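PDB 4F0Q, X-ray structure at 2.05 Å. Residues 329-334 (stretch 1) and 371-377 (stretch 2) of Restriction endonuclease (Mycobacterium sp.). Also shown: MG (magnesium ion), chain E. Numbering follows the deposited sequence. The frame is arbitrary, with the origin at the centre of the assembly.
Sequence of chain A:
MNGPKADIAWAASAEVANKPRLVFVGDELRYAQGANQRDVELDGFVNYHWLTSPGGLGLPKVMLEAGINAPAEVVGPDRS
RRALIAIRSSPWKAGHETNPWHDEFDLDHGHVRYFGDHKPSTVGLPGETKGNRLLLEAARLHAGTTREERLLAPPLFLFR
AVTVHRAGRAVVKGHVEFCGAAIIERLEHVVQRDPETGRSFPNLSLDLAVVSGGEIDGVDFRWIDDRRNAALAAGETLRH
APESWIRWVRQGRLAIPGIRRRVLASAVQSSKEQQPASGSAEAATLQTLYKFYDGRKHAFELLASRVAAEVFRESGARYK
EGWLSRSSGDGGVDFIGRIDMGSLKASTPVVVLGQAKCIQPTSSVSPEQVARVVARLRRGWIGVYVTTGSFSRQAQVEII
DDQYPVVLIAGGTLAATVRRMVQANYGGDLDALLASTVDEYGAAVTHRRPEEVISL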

ATOM      1  N   GLY A 329       1.232  23.856  16.693  1.00 31.31           N
ATOM      2  CA  GLY A 329      -0.140  23.382  16.706  1.00 27.80           C
ATOM      3  C   GLY A 329      -0.228  21.869  16.660  1.00 32.80           C
ATOM      4  O   GLY A 329       0.742  21.172  16.958  1.00 31.38           O
ATOM      5  N   ASP A 330      -1.396  21.360  16.279  1.00 30.51           N
ATOM      6  CA  ASP A 330      -1.625  19.920  16.240  1.00 25.66           C
ATOM      7  C   ASP A 330      -2.580  19.554  15.106  1.00 23.02           C
ATOM      8  O   ASP A 330      -3.319  20.400  14.606  1.00 25.60           O
ATOM      9  CB  ASP A 330      -2.181  19.439  17.584  1.00 25.99           C
ATOM     10  CG  ASP A 330      -2.180  17.926  17.713  1.00 26.14           C
ATOM     11  OD1 ASP A 330      -1.312  17.273  17.097  1.00 26.63           O
ATOM     12  OD2 ASP A 330      -3.050  17.390  18.432  1.00 27.48           O
ATOM     13  N   GLY A 331      -2.555  18.288  14.702  1.00 22.74           N
ATOM     14  CA  GLY A 331      -3.431  17.799  13.654  1.00 24.98           C
ATOM     15  C   GLY A 331      -3.416  16.284  13.583  1.00 26.31           C
ATOM     16  O   GLY A 331      -2.720  15.627  14.355  1.00 28.17           O
ATOM     17  N   GLY A 332      -4.187  15.729  12.655  1.00 25.85           N
ATOM     18  CA  GLY A 332      -4.268  14.289  12.497  1.00 29.36           C
ATOM     19  C   GLY A 332      -2.985  13.683  11.963  1.00 30.54           C
ATOM     20  O   GLY A 332      -2.511  12.664  12.466  1.00 31.28           O
ATOM     21  N   VAL A 333      -2.418  14.316  10.940  1.00 28.98           N
ATOM     22  CA  VAL A 333      -1.192  13.831  10.319  1.00 24.30           C
ATOM     23  C   VAL A 333      -0.010  14.722  10.686  1.00 24.14           C
ATOM     24  O   VAL A 333      -0.088  15.944  10.575  1.00 22.52           O
ATOM     25  CB  VAL A 333      -1.330  13.773   8.787  1.00 25.03           C
ATOM     26  CG1 VAL A 333      -0.058  13.226   8.158  1.00 20.34           C
ATOM     27  CG2 VAL A 333      -2.531  12.924   8.398  1.00 28.21           C
ATOM     28  N   ASP A 334       1.083  14.103  11.123  1.00 23.31           N
ATOM     29  CA  ASP A 334       2.257  14.845  11.570  1.00 17.58           C
ATOM     30  C   ASP A 334       3.343  14.950  10.501  1.00 18.07           C
ATOM     31  O   ASP A 334       4.106  15.915  10.480  1.00 21.91           O
ATOM     32  CB  ASP A 334       2.825  14.229  12.850  1.00 21.01           C
ATOM     33  CG  ASP A 334       1.913  14.426  14.046  1.00 21.52           C
ATOM     34  OD1 ASP A 334       0.703  14.651  13.839  1.00 27.76           O
ATOM     35  OD2 ASP A 334       2.404  14.357  15.191  1.00 26.08           O
ATOM     36  N   ALA A 371      -7.323   5.622  14.902  1.00 22.26           N
ATOM     37  CA  ALA A 371      -8.396   5.788  13.929  1.00 20.94           C
ATOM     38  C   ALA A 371      -8.392   7.188  13.320  1.00 25.40           C
ATOM     39  O   ALA A 371      -8.855   7.381  12.196  1.00 27.19           O
ATOM     40  CB  ALA A 371      -9.742   5.486  14.559  1.00 23.23           C
ATOM     41  N   ARG A 372      -7.870   8.161  14.061  1.00 24.34           N
ATOM     42  CA  ARG A 372      -7.789   9.528  13.559  1.00 21.57           C
ATOM     43  C   ARG A 372      -6.825   9.621  12.382  1.00 23.68           C
ATOM     44  O   ARG A 372      -6.966  10.483  11.513  1.00 24.87           O
ATOM     45  CB  ARG A 372      -7.371  10.498  14.665  1.00 20.79           C
ATOM     46  CG  ARG A 372      -7.563  11.958  14.289  1.00 22.52           C
ATOM     47  CD  ARG A 372      -7.154  12.890  15.411  1.00 26.13           C
ATOM     48  NE  ARG A 372      -7.389  14.286  15.057  1.00 24.02           N
ATOM     49  CZ  ARG A 372      -7.007  15.319  15.799  1.00 22.26           C
ATOM     50  NH1 ARG A 372      -6.364  15.115  16.940  1.00 24.31           N
ATOM     51  NH2 ARG A 372      -7.264  16.556  15.397  1.00 26.49           N
ATOM     52  N   VAL A 373      -5.848   8.723  12.357  1.00 21.23           N
ATOM     53  CA  VAL A 373      -4.878   8.681  11.275  1.00 22.71           C
ATOM     54  C   VAL A 373      -5.363   7.746  10.174  1.00 23.84           C
ATOM     55  O   VAL A 373      -5.167   8.013   8.987  1.00 26.88           O
ATOM     56  CB  VAL A 373      -3.504   8.210  11.775  1.00 20.56           C
ATOM     57  CG1 VAL A 373      -2.438   8.472  10.723  1.00 22.84           C
ATOM     58  CG2 VAL A 373      -3.156   8.912  13.075  1.00 21.28           C
ATOM     59  N   VAL A 374      -6.003   6.651  10.574  1.00 22.31           N
ATOM     60  CA  VAL A 374      -6.532   5.686   9.614  1.00 24.05           C
ATOM     61  C   VAL A 374      -7.633   6.296   8.743  1.00 22.90           C
ATOM     62  O   VAL A 374      -7.701   6.036   7.542  1.00 27.77           O
ATOM     63  CB  VAL A 374      -7.064   4.421  10.322  1.00 20.86           C
ATOM     64  CG1 VAL A 374      -7.698   3.471   9.318  1.00 20.26           C
ATOM     65  CG2 VAL A 374      -5.940   3.727  11.073  1.00 18.12           C
ATOM     66  N   ALA A 375      -8.479   7.122   9.351  1.00 21.05           N
ATOM     67  CA  ALA A 375      -9.586   7.754   8.636  1.00 24.94           C
ATOM     68  C   ALA A 375      -9.100   8.670   7.515  1.00 26.26           C
ATOM     69  O   ALA A 375      -9.808   8.897   6.535  1.00 27.49           O
ATOM     70  CB  ALA A 375     -10.471   8.525   9.605  1.00 24.24           C
ATOM     71  N   ARG A 376      -7.888   9.193   7.667  1.00 24.85           N
ATOM     72  CA  ARG A 376      -7.302  10.084   6.672  1.00 28.96           C
ATOM     73  C   ARG A 376      -6.800   9.323   5.448  1.00 27.40           C
ATOM     74  O   ARG A 376      -6.577   9.911   4.390  1.00 30.96           O
ATOM     75  CB  ARG A 376      -6.155  10.883   7.292  1.00 26.04           C
ATOM     76  CG  ARG A 376      -6.600  11.971   8.252  1.00 27.40           C
ATOM     77  CD  ARG A 376      -7.259  13.116   7.504  1.00 28.45           C
ATOM     78  NE  ARG A 376      -6.391  13.640   6.454  1.00 28.34           N
ATOM     79  CZ  ARG A 376      -5.464  14.571   6.647  1.00 27.81           C
ATOM     80  NH1 ARG A 376      -5.279  15.086   7.854  1.00 23.93           N
ATOM     81  NH2 ARG A 376      -4.720  14.987   5.631  1.00 29.69           N
ATOM     82  N   LEU A 377      -6.624   8.015   5.597  1.00 25.13           N
ATOM     83  CA  LEU A 377      -6.054   7.196   4.534  1.00 20.79           C
ATOM     84  C   LEU A 377      -7.037   6.908   3.405  1.00 24.68           C
ATOM     85  O   LEU A 377      -8.200   6.582   3.641  1.00 27.90           O
ATOM     86  CB  LEU A 377      -5.514   5.880   5.099  1.00 24.77           C
ATOM     87  CG  LEU A 377      -4.333   5.976   6.065  1.00 23.03           C
ATOM     88  CD1 LEU A 377      -3.923   4.593   6.543  1.00 22.62           C
ATOM     89  CD2 LEU A 377      -3.161   6.690   5.411  1.00 20.53           C
TER
HETATM   90 MG    MG E 501       1.282  13.868  16.853  1.00 21.26          MG
HETATM   91  O   HOH W   1      -3.311  16.816   9.674  1.00 25.35           O
HETATM   92  O   HOH W   2       2.839  15.189  17.263  1.00 19.28           O
HETATM   93  O   HOH W   3       0.739  14.018  18.861  1.00 23.75           O
HETATM   94  O   HOH W   4      -0.154  15.103  15.920  1.00 26.46           O

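The contact is small, burying 276 Å² summed over both sides, and it sets an irregular segment, residues 329-334, against a segment that includes helix. The backbones come nearest at Gly332 and Val373, whose CA atoms lie 5.8 Å apart. Residues 371-374 are helical, continuing a helix that begins earlier in the chain; Ala375 N donates to Ala371 O at 2.9 Å, and a type I turn from Val374 to Leu377 is closed by Leu377 N to Val374 O at 3.0 Å. No direct hydrogen bond crosses between the stretches, so the pairing rests on packing, with one water as intermediary.

Gly332 covers the most surface, and its backbone does the work. Gly332 CA sits 4.0 Å from Arg372 NE, over a face of the guanidinium, and Gly331 C lies over the same face, 4.3 Å from Arg372 NH2. The arginine can lie along the glycines because its chain is extended: chi1, chi2 and chi3 are all t, which brings its end nearer than its sideways CA-to-CB bond would suggest. Beyond the glycines, Asp330 OD2 is 4.3 Å from Arg372 NH1; opposite charges are near each other, but too far apart for a salt bridge. Gly332 O also meets Val373 CG2 at 3.9 Å, a van der Waals contact.

Arg376 follows a different path. Its CA-to-CB bond points toward stretch 1, and chi1 to chi3 are all m, folding the chain so that Val333 CG2 lies over one face of the guanidinium, 3.5 Å from Arg376 NH1. The methyl packs against the planar group, leaving in-plane hydrogens available: Arg376 NH1 donates to water 1 at 3.2 Å, and Val333 N donates to the same water at 2.9 Å. Water 1 therefore bridges the stretches. Next along the chain, Asp334 OD2 binds the magnesium ion at 2.1 Å, outside this interface.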